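PDB 5XSW: chitinase from Thermococcus chitonophagus, which probably hydrolyses internal linkages of chitin, this chain being the C-terminal part of a longer protein that is also thought to bind polysaccharide. Local coordinates for residues L397-I402 against R433-L438; E403-V408 against Y451-I456; Q440-G443 against I447-R450. All blocks are in the same frame, centred on the assembly; numbering follows the deposited sequence.

Contact 1. Residues L397-I402 against R433-L438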
loop_
_atom_site.group_PDB
_atom_site.type_symbol
_atom_site.label_atom_id
_atom_site.label_comp_id
_atom_site.label_asym_id
_atom_site.label_seq_id
_atom_site.Cartn_x
_atom_site.Cartn_y
_atom_site.Cartn_z
ATOM N N LEU A 397 -10.120 -31.864 15.201
ATOM C CA LEU A 397 -10.292 -30.569 15.839
ATOM C C LEU A 397 -11.094 -30.775 17.116
ATOM O O LEU A 397 -12.174 -31.366 17.055
ATOM C CB LEU A 397 -11.044 -29.592 14.923
ATOM C CG LEU A 397 -10.568 -29.488 13.470
ATOM C CD1 LEU A 397 -11.466 -28.551 12.648
ATOM C CD2 LEU A 397 -9.112 -28.949 13.523
ATOM N N THR A 398 -10.615 -30.219 18.226
ATOM C CA THR A 398 -11.252 -30.340 19.524
ATOM C C THR A 398 -12.023 -29.078 19.747
ATOM O O THR A 398 -11.843 -28.080 19.001
ATOM C CB THR A 398 -10.210 -30.491 20.657
ATOM O OG1 THR A 398 -9.461 -29.273 20.744
ATOM C CG2 THR A 398 -9.262 -31.643 20.385
ATOM N N TRP A 399 -12.836 -29.055 20.796
ATOM C CA TRP A 399 -13.596 -27.843 21.070
ATOM C C TRP A 399 -12.650 -26.652 21.321
ATOM O O TRP A 399 -12.906 -25.541 20.860
ATOM C CB TRP A 399 -14.577 -27.975 22.284
ATOM C CG TRP A 399 -15.185 -26.612 22.552
ATOM C CD1 TRP A 399 -15.040 -25.824 23.679
ATOM C CD2 TRP A 399 -15.955 -25.835 21.620
ATOM N NE1 TRP A 399 -15.697 -24.616 23.497
ATOM C CE2 TRP A 399 -16.272 -24.616 22.246
ATOM C CE3 TRP A 399 -16.429 -26.075 20.323
ATOM C CZ2 TRP A 399 -17.007 -23.651 21.623
ATOM C CZ3 TRP A 399 -17.144 -25.110 19.704
ATOM C CH2 TRP A 399 -17.442 -23.911 20.344
ATOM N N ASP A 400 -11.591 -26.866 22.101
ATOM C CA ASP A 400 -10.600 -25.818 22.350
ATOM C C ASP A 400 -10.026 -25.238 21.012
ATOM O O ASP A 400 -9.834 -24.043 20.912
ATOM C CB ASP A 400 -9.448 -26.359 23.197
ATOM C CG ASP A 400 -9.821 -26.463 24.706
ATOM O OD1 ASP A 400 -10.863 -25.927 25.122
ATOM O OD2 ASP A 400 -9.038 -27.019 25.468
ATOM N N ASP A 401 -9.754 -26.104 20.049
ATOM C CA ASP A 401 -9.305 -25.660 18.699
ATOM C C ASP A 401 -10.293 -24.702 18.034
ATOM O O ASP A 401 -9.898 -23.659 17.473
ATOM C CB ASP A 401 -9.123 -26.860 17.769
ATOM C CG ASP A 401 -7.993 -27.771 18.184
ATOM O OD1 ASP A 401 -7.069 -27.322 18.910
ATOM O OD2 ASP A 401 -8.021 -28.934 17.770
ATOM N N ILE A 402 -11.584 -25.066 18.077
ATOM C CA ILE A 402 -12.649 -24.294 17.435
ATOM C C ILE A 402 -12.840 -22.974 18.148
ATOM O O ILE A 402 -12.954 -21.905 17.537
ATOM C CB ILE A 402 -14.010 -25.078 17.432
ATOM C CG1 ILE A 402 -13.861 -26.423 16.723
ATOM C CG2 ILE A 402 -15.121 -24.259 16.792
ATOM C CD1 ILE A 402 -13.525 -26.371 15.295
ATOM N N ARG A 433 -22.886 -26.207 19.805
ATOM C CA ARG A 433 -23.901 -27.272 19.626
ATOM C C ARG A 433 -23.630 -28.076 18.379
ATOM O O ARG A 433 -23.701 -29.318 18.384
ATOM C CB ARG A 433 -25.330 -26.689 19.569
ATOM C CG ARG A 433 -26.403 -27.792 19.440
ATOM C CD ARG A 433 -27.826 -27.239 19.511
ATOM N NE ARG A 433 -28.840 -28.272 19.236
ATOM C CZ ARG A 433 -29.388 -29.058 20.166
ATOM N NH1 ARG A 433 -29.029 -28.936 21.441
ATOM N NH2 ARG A 433 -30.302 -29.959 19.822
ATOM N N ALA A 434 -23.269 -27.389 17.282
ATOM C CA ALA A 434 -22.963 -28.149 16.066
ATOM C C ALA A 434 -21.730 -29.041 16.256
ATOM O O ALA A 434 -21.661 -30.199 15.798
ATOM C CB ALA A 434 -22.761 -27.140 14.837
ATOM N N TYR A 435 -20.711 -28.474 16.895
ATOM C CA TYR A 435 -19.528 -29.290 17.205
ATOM C C TYR A 435 -19.924 -30.598 18.007
ATOM O O TYR A 435 -19.542 -31.732 17.672
ATOM C CB TYR A 435 -18.530 -28.446 18.003
ATOM C CG TYR A 435 -17.457 -29.284 18.615
ATOM C CD1 TYR A 435 -16.280 -29.565 17.900
ATOM C CD2 TYR A 435 -17.633 -29.858 19.896
ATOM C CE1 TYR A 435 -15.301 -30.373 18.428
ATOM C CE2 TYR A 435 -16.664 -30.683 20.427
ATOM C CZ TYR A 435 -15.503 -30.933 19.694
ATOM O OH TYR A 435 -14.516 -31.734 20.215
ATOM N N ASP A 436 -20.708 -30.389 19.053
ATOM C CA ASP A 436 -21.175 -31.515 19.915
ATOM C C ASP A 436 -21.898 -32.579 19.081
ATOM O O ASP A 436 -21.530 -33.762 19.133
ATOM C CB ASP A 436 -22.074 -30.979 21.042
ATOM C CG ASP A 436 -21.301 -30.220 22.090
ATOM O OD1 ASP A 436 -20.093 -30.529 22.225
ATOM O OD2 ASP A 436 -21.884 -29.317 22.756
ATOM N N LEU A 437 -22.858 -32.177 18.234
ATOM C CA LEU A 437 -23.554 -33.179 17.430
ATOM C C LEU A 437 -22.683 -33.872 16.428
ATOM O O LEU A 437 -22.796 -35.088 16.173
ATOM C CB LEU A 437 -24.762 -32.541 16.697
ATOM C CG LEU A 437 -25.740 -31.902 17.700
ATOM C CD1 LEU A 437 -26.884 -31.070 17.035
ATOM C CD2 LEU A 437 -26.318 -33.009 18.630
ATOM N N LEU A 438 -21.816 -33.101 15.784
ATOM C CA LEU A 438 -20.950 -33.702 14.759
ATOM C C LEU A 438 -19.886 -34.559 15.377
ATOM O O LEU A 438 -19.436 -35.527 14.758
ATOM C CB LEU A 438 -20.304 -32.594 13.874
ATOM C CG LEU A 438 -21.313 -31.826 13.015
ATOM C CD1 LEU A 438 -20.613 -30.626 12.263
ATOM C CD2 LEU A 438 -22.014 -32.745 12.006
#

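Contact 2. Residues E403-V408 against Y451-I456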
loop_
_atom_site.group_PDB
_atom_site.type_symbol
_atom_site.label_atom_id
_atom_site.label_comp_id
_atom_site.label_asym_id
_atom_site.label_seq_id
_atom_site.Cartn_x
_atom_site.Cartn_y
_atom_site.Cartn_z
ATOM N N GLU A 403 -12.845 -23.044 19.475
ATOM C CA GLU A 403 -12.994 -21.852 20.268
ATOM C C GLU A 403 -11.869 -20.853 20.004
ATOM O O GLU A 403 -12.077 -19.634 19.927
ATOM C CB GLU A 403 -13.021 -22.247 21.770
ATOM C CG GLU A 403 -12.907 -21.036 22.671
ATOM C CD GLU A 403 -14.162 -20.161 22.686
ATOM O OE1 GLU A 403 -15.268 -20.712 22.483
ATOM O OE2 GLU A 403 -14.048 -18.919 22.906
ATOM N N TYR A 404 -10.661 -21.384 19.969
ATOM C CA TYR A 404 -9.471 -20.570 19.719
ATOM C C TYR A 404 -9.590 -19.889 18.334
ATOM O O TYR A 404 -9.433 -18.665 18.165
ATOM C CB TYR A 404 -8.232 -21.484 19.784
ATOM C CG TYR A 404 -6.992 -20.777 19.270
ATOM C CD1 TYR A 404 -6.531 -19.601 19.863
ATOM C CD2 TYR A 404 -6.306 -21.277 18.176
ATOM C CE1 TYR A 404 -5.393 -18.947 19.355
ATOM C CE2 TYR A 404 -5.186 -20.650 17.686
ATOM C CZ TYR A 404 -4.736 -19.495 18.272
ATOM O OH TYR A 404 -3.611 -18.907 17.706
ATOM N N PHE A 405 -9.899 -20.706 17.340
ATOM C CA PHE A 405 -10.089 -20.196 15.978
ATOM C C PHE A 405 -11.051 -19.015 15.945
ATOM O O PHE A 405 -10.707 -17.937 15.432
ATOM C CB PHE A 405 -10.561 -21.313 15.055
ATOM C CG PHE A 405 -10.786 -20.830 13.642
ATOM C CD1 PHE A 405 -9.695 -20.623 12.791
ATOM C CD2 PHE A 405 -12.070 -20.526 13.187
ATOM C CE1 PHE A 405 -9.888 -20.127 11.495
ATOM C CE2 PHE A 405 -12.261 -20.034 11.881
ATOM C CZ PHE A 405 -11.166 -19.859 11.045
ATOM N N PHE A 406 -12.231 -19.129 16.567
ATOM C CA PHE A 406 -13.161 -18.014 16.477
ATOM C C PHE A 406 -12.800 -16.800 17.348
ATOM O O PHE A 406 -13.125 -15.698 16.973
ATOM C CB PHE A 406 -14.606 -18.459 16.795
ATOM C CG PHE A 406 -15.229 -19.231 15.684
ATOM C CD1 PHE A 406 -15.730 -18.572 14.575
ATOM C CD2 PHE A 406 -15.257 -20.618 15.705
ATOM C CE1 PHE A 406 -16.292 -19.276 13.495
ATOM C CE2 PHE A 406 -15.820 -21.332 14.613
ATOM C CZ PHE A 406 -16.319 -20.651 13.506
ATOM N N THR A 407 -12.139 -17.012 18.493
ATOM C CA THR A 407 -11.535 -15.902 19.251
ATOM C C THR A 407 -10.570 -15.079 18.388
ATOM O O THR A 407 -10.615 -13.864 18.397
ATOM C CB THR A 407 -10.757 -16.451 20.487
ATOM O OG1 THR A 407 -11.649 -17.254 21.267
ATOM C CG2 THR A 407 -10.223 -15.350 21.355
ATOM N N VAL A 408 -9.678 -15.749 17.680
ATOM C CA VAL A 408 -8.749 -15.018 16.799
ATOM C C VAL A 408 -9.532 -14.294 15.702
ATOM O O VAL A 408 -9.311 -13.084 15.396
ATOM C CB VAL A 408 -7.715 -15.982 16.186
ATOM C CG1 VAL A 408 -6.820 -15.180 15.164
ATOM C CG2 VAL A 408 -6.834 -16.619 17.351
ATOM N N TYR A 451 -14.162 -33.456 7.001
ATOM C CA TYR A 451 -15.599 -33.780 6.856
ATOM C C TYR A 451 -16.525 -32.769 7.503
ATOM O O TYR A 451 -17.638 -32.533 7.018
ATOM C CB TYR A 451 -15.859 -35.201 7.413
ATOM C CG TYR A 451 -15.182 -36.272 6.585
ATOM C CD1 TYR A 451 -15.705 -36.674 5.372
ATOM C CD2 TYR A 451 -13.962 -36.789 6.979
ATOM C CE1 TYR A 451 -15.056 -37.631 4.599
ATOM C CE2 TYR A 451 -13.308 -37.740 6.216
ATOM C CZ TYR A 451 -13.854 -38.149 5.035
ATOM O OH TYR A 451 -13.175 -39.103 4.300
ATOM N N ASP A 452 -16.090 -32.158 8.608
ATOM C CA ASP A 452 -16.986 -31.328 9.396
ATOM C C ASP A 452 -16.744 -29.822 9.360
ATOM O O ASP A 452 -17.631 -29.044 9.717
ATOM C CB ASP A 452 -16.907 -31.748 10.867
ATOM C CG ASP A 452 -17.328 -33.184 11.079
ATOM O OD1 ASP A 452 -18.400 -33.569 10.541
ATOM O OD2 ASP A 452 -16.586 -33.910 11.757
ATOM N N PHE A 453 -15.518 -29.380 9.089
ATOM C CA PHE A 453 -15.274 -27.969 9.406
ATOM C C PHE A 453 -16.046 -26.969 8.504
ATOM O O PHE A 453 -16.429 -25.888 8.965
ATOM C CB PHE A 453 -13.730 -27.646 9.399
ATOM C CG PHE A 453 -13.423 -26.291 10.014
ATOM C CD1 PHE A 453 -13.707 -26.048 11.336
ATOM C CD2 PHE A 453 -12.865 -25.257 9.246
ATOM C CE1 PHE A 453 -13.476 -24.777 11.924
ATOM C CE2 PHE A 453 -12.609 -24.002 9.795
ATOM C CZ PHE A 453 -12.912 -23.748 11.134
ATOM N N LEU A 454 -16.315 -27.302 7.231
ATOM C CA LEU A 454 -17.133 -26.377 6.446
ATOM C C LEU A 454 -18.534 -26.200 7.041
ATOM O O LEU A 454 -19.104 -25.100 7.011
ATOM C CB LEU A 454 -17.297 -26.842 4.994
ATOM C CG LEU A 454 -16.066 -26.652 4.094
ATOM C CD1 LEU A 454 -16.370 -27.129 2.630
ATOM C CD2 LEU A 454 -15.667 -25.135 4.124
ATOM N N THR A 455 -19.065 -27.278 7.613
ATOM C CA THR A 455 -20.426 -27.177 8.220
ATOM C C THR A 455 -20.374 -26.276 9.472
ATOM O O THR A 455 -21.227 -25.411 9.682
ATOM C CB THR A 455 -20.969 -28.602 8.511
ATOM O OG1 THR A 455 -21.174 -29.281 7.261
ATOM C CG2 THR A 455 -22.353 -28.501 9.235
ATOM N N ILE A 456 -19.290 -26.402 10.256
ATOM C CA ILE A 456 -19.077 -25.517 11.398
ATOM C C ILE A 456 -19.000 -24.059 10.954
ATOM O O ILE A 456 -19.630 -23.144 11.537
ATOM C CB ILE A 456 -17.772 -25.870 12.162
ATOM C CG1 ILE A 456 -17.847 -27.258 12.833
ATOM C CG2 ILE A 456 -17.420 -24.696 13.133
ATOM C CD1 ILE A 456 -18.851 -27.326 14.071
#

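Contact 3. Residues Q440-G443 against I447-R450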
loop_
_atom_site.group_PDB
_atom_site.type_symbol
_atom_site.label_atom_id
_atom_site.label_comp_id
_atom_site.label_asym_id
_atom_site.label_seq_id
_atom_site.Cartn_x
_atom_site.Cartn_y
_atom_site.Cartn_z
ATOM N N GLN A 440 -20.141 -36.778 17.581
ATOM C CA GLN A 440 -20.648 -38.122 17.972
ATOM C C GLN A 440 -20.215 -39.160 16.960
ATOM O O GLN A 440 -19.804 -40.253 17.325
ATOM C CB GLN A 440 -22.178 -38.087 18.147
ATOM C CG GLN A 440 -22.602 -37.231 19.363
ATOM C CD GLN A 440 -22.128 -37.807 20.675
ATOM O OE1 GLN A 440 -22.062 -39.036 20.839
ATOM N NE2 GLN A 440 -21.757 -36.927 21.619
ATOM N N HIS A 441 -20.181 -38.796 15.683
ATOM C CA HIS A 441 -19.780 -39.739 14.633
ATOM C C HIS A 441 -18.372 -40.297 14.873
ATOM O O HIS A 441 -18.076 -41.409 14.464
ATOM C CB HIS A 441 -19.876 -39.040 13.261
ATOM C CG HIS A 441 -19.501 -39.901 12.102
ATOM N ND1 HIS A 441 -20.422 -40.668 11.426
ATOM C CD2 HIS A 441 -18.309 -40.133 11.502
ATOM C CE1 HIS A 441 -19.819 -41.332 10.452
ATOM N NE2 HIS A 441 -18.540 -41.016 10.469
ATOM N N TRP A 442 -17.519 -39.533 15.556
ATOM C CA TRP A 442 -16.097 -39.904 15.646
ATOM C C TRP A 442 -15.775 -40.402 17.056
ATOM O O TRP A 442 -14.620 -40.647 17.377
ATOM C CB TRP A 442 -15.163 -38.697 15.306
ATOM C CG TRP A 442 -15.503 -38.041 13.969
ATOM C CD1 TRP A 442 -16.107 -36.852 13.796
ATOM C CD2 TRP A 442 -15.281 -38.582 12.668
ATOM N NE1 TRP A 442 -16.280 -36.587 12.453
ATOM C CE2 TRP A 442 -15.793 -37.640 11.734
ATOM C CE3 TRP A 442 -14.732 -39.781 12.193
ATOM C CZ2 TRP A 442 -15.784 -37.856 10.361
ATOM C CZ3 TRP A 442 -14.687 -39.991 10.820
ATOM C CH2 TRP A 442 -15.214 -39.020 9.907
ATOM N N GLY A 443 -16.782 -40.482 17.920
ATOM C CA GLY A 443 -16.545 -40.971 19.280
ATOM C C GLY A 443 -16.657 -39.882 20.311
ATOM O O GLY A 443 -16.331 -40.097 21.477
ATOM N N ILE A 447 -14.113 -33.278 16.104
ATOM C CA ILE A 447 -14.718 -33.393 14.790
ATOM C C ILE A 447 -13.571 -33.487 13.748
ATOM O O ILE A 447 -12.392 -33.423 14.086
ATOM C CB ILE A 447 -15.642 -32.177 14.449
ATOM C CG1 ILE A 447 -14.839 -30.876 14.434
ATOM C CG2 ILE A 447 -16.802 -32.058 15.438
ATOM C CD1 ILE A 447 -15.648 -29.684 13.990
ATOM N N SER A 448 -13.935 -33.672 12.494
ATOM C CA SER A 448 -12.981 -33.848 11.427
ATOM C C SER A 448 -12.819 -32.531 10.641
ATOM O O SER A 448 -13.822 -31.913 10.258
ATOM C CB SER A 448 -13.430 -34.914 10.464
ATOM O OG SER A 448 -12.670 -34.847 9.256
ATOM N N TYR A 449 -11.568 -32.129 10.381
ATOM C CA TYR A 449 -11.346 -30.947 9.528
ATOM C C TYR A 449 -11.942 -31.219 8.136
ATOM O O TYR A 449 -12.792 -30.490 7.638
ATOM C CB TYR A 449 -9.857 -30.632 9.431
ATOM C CG TYR A 449 -9.615 -29.542 8.401
ATOM C CD1 TYR A 449 -9.745 -28.217 8.742
ATOM C CD2 TYR A 449 -9.257 -29.864 7.111
ATOM C CE1 TYR A 449 -9.485 -27.165 7.783
ATOM C CE2 TYR A 449 -9.005 -28.841 6.127
ATOM C CZ TYR A 449 -9.115 -27.525 6.498
ATOM O OH TYR A 449 -8.855 -26.565 5.551
ATOM N N ARG A 450 -11.530 -32.320 7.540
ATOM C CA ARG A 450 -11.977 -32.646 6.189
ATOM C C ARG A 450 -13.528 -32.734 6.068
ATOM O O ARG A 450 -14.137 -32.131 5.169
ATOM C CB ARG A 450 -11.343 -33.979 5.742
ATOM C CG ARG A 450 -11.804 -34.336 4.325
ATOM C CD ARG A 450 -11.209 -35.623 3.829
ATOM N NE ARG A 450 -12.016 -36.159 2.741
ATOM C CZ ARG A 450 -11.682 -37.245 2.031
ATOM N NH1 ARG A 450 -10.528 -37.887 2.252
ATOM N NH2 ARG A 450 -12.493 -37.672 1.080
#

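Contact 1. Residues L397-I402 against R433-L438
Tyr435 packs against the first turn of helix 399-412 and meets Trp399 through one face of its phenol ring. The aromatic contact has two components. CB of Trp399 sits over that face, 4.2 Å from the ring centroid and 25° off the normal, in CH-pi geometry. Farther along, CE3 of the indole comes to 3.8 Å from CG of Tyr435. The ring planes are turned 58° against each other, an oblique meeting. The phenol stretches out of helix 421-439 to the start of the other helix because its chi1 of 167° swings CG away from the backbone N.

Apolar packing is completed by Ile402, one turn farther on, whose CG1 approaches Tyr435 CD1 at 4.1 Å. Ile402 and Tyr435 both also rest on Ile447, while Trp399 has a cation-pi partner in Lys432 of helix 421-439.

Among the polar atoms, the carbonyl O of Leu397 lies at the edge of the phenol, 3.6 Å from Tyr435 CE1. The hydroxyl end reaches the backbone just beyond, with Tyr435 OH 3.2 Å from Trp399 N. Reciprocal bonds hold this backbone in shape: Thr398 N donates to Asp401 OD2 at 2.9 Å, arriving from above the carboxylate plane, and Asp401 N returns a longer bond of 3.3 Å to Thr398 OG1. The carboxylate is gripped further by a salt bridge to Lys186 and a hydrogen bond with Tyr187.

The arrangement is a capping box, formed by Thr398 and Asp401, at the N terminus of helix 399-412, whose first turn packs through Trp399 and Ile402 on Tyr435 of helix 421-439.

Contact 2. Residues E403-V408 against Y451-I456
Phe405 and Phe453 meet in a T-shaped pair that forms the tight part of this contact. The edge of Phe453 is directed at the face of Phe405, with the planes at 84° and the centroids 5.5 Å apart. The touching atom is CZ of Phe453, which lies toward the rim of the Phe405 ring, 3.8 Å from Phe405 CE2. Both rings project from their helices with CG anti to the backbone N (chi1 179° for Phe405, -167° for Phe453), and they span a gap that the backbones leave wide: even the nearest CA atoms, those of Phe406 and Ile456, are 10.8 Å apart.

Ile456 makes the second touch, its CG2 branch lying 4.0 Å from CE2 of Phe406 at the edge of that ring. One face of Phe406 is covered from within its own helix by CD2 of Phe405, above the ring centre, so the two phenylalanines work as one apolar surface. Met190 of helix 186-199 packs on both Phe405 and Phe453, and Val431 of helix 421-439 on Phe406.

Away from this buried patch the contact is loose. Glu403, Tyr404 and Thr407 are partly exposed and do not touch residues 451-456; Tyr404 packs instead on Tyr187. Thr407 turns back on its own helix, OG1 donating to Glu403 O at 2.8 Å on the opposite face of the carbonyl plane from Thr407 N.

This is helix-helix packing bridged by long aromatic side chains, joining helix 399-412 to the kinked helix 449-461 in the apolar core of the helical domain.

Contact 3. Residues Q440-G443 against I447-R450
The backbone doubles back between Trp442 and Ile447, whose CA atoms are 6.7 Å apart. Helix 421-439 ends just before in a Schellman motif with Gly443 at the C-prime position (phi 109°), its N bonded to Gln440 O. Trp442 carries the side-chain contact. Its indole lies between two residues: CD2 of His441 stands over the centre of one face, and CB of Ser448 over the opposite face, toward the rim, 3.8 Å from Trp442 CZ2. The pyrrole side runs beside the returning backbone, with CD1 3.9 Å from Ile447 CA.

The nitrogen of the indole is used as well, since NE1 donates to Asp452 OD2, the same oxygen that accepts from Ser448 N. Ser448 is the N-cap residue of helix 449-461; its OG, placed anti to the backbone N (chi1 165°), accepts from Tyr451 N and is hydrogen-bonded with Asp394. Were Trp442 an alanine, Asp452 OD2 would probably lose one of its donors, and a gap would be likely to open between His441 and Ser448.

The connection thus closes the turn from helix 421-439 into strand 447-448, which pairs antiparallel with strand 396-397 and leads directly into helix 449-461; Ile447 packs against Leu438 on the first helix and Ile456 on the second.

In the fold
The three contacts form one continuous cluster, with centres 8 Å apart for contacts 1 and 2, 9 Å for contacts 1 and 3, and 13 Å for contacts 2 and 3. Contacts 1 and 2 use successive parts of helix 399-412, and Leu397 CD1 touches Phe453 CD1 at 3.6 Å between them. A probable hydrogen bond from Ile447 N to Leu397 O (2.9 Å) ties contact 3 to contact 1, and packing of Trp442 CH2 on Tyr451 CD2 (3.9 Å) ties it to contact 2. None of the residues lining the glycan pocket, such as Glu213, Gln251 and Asn337, belongs to these segments.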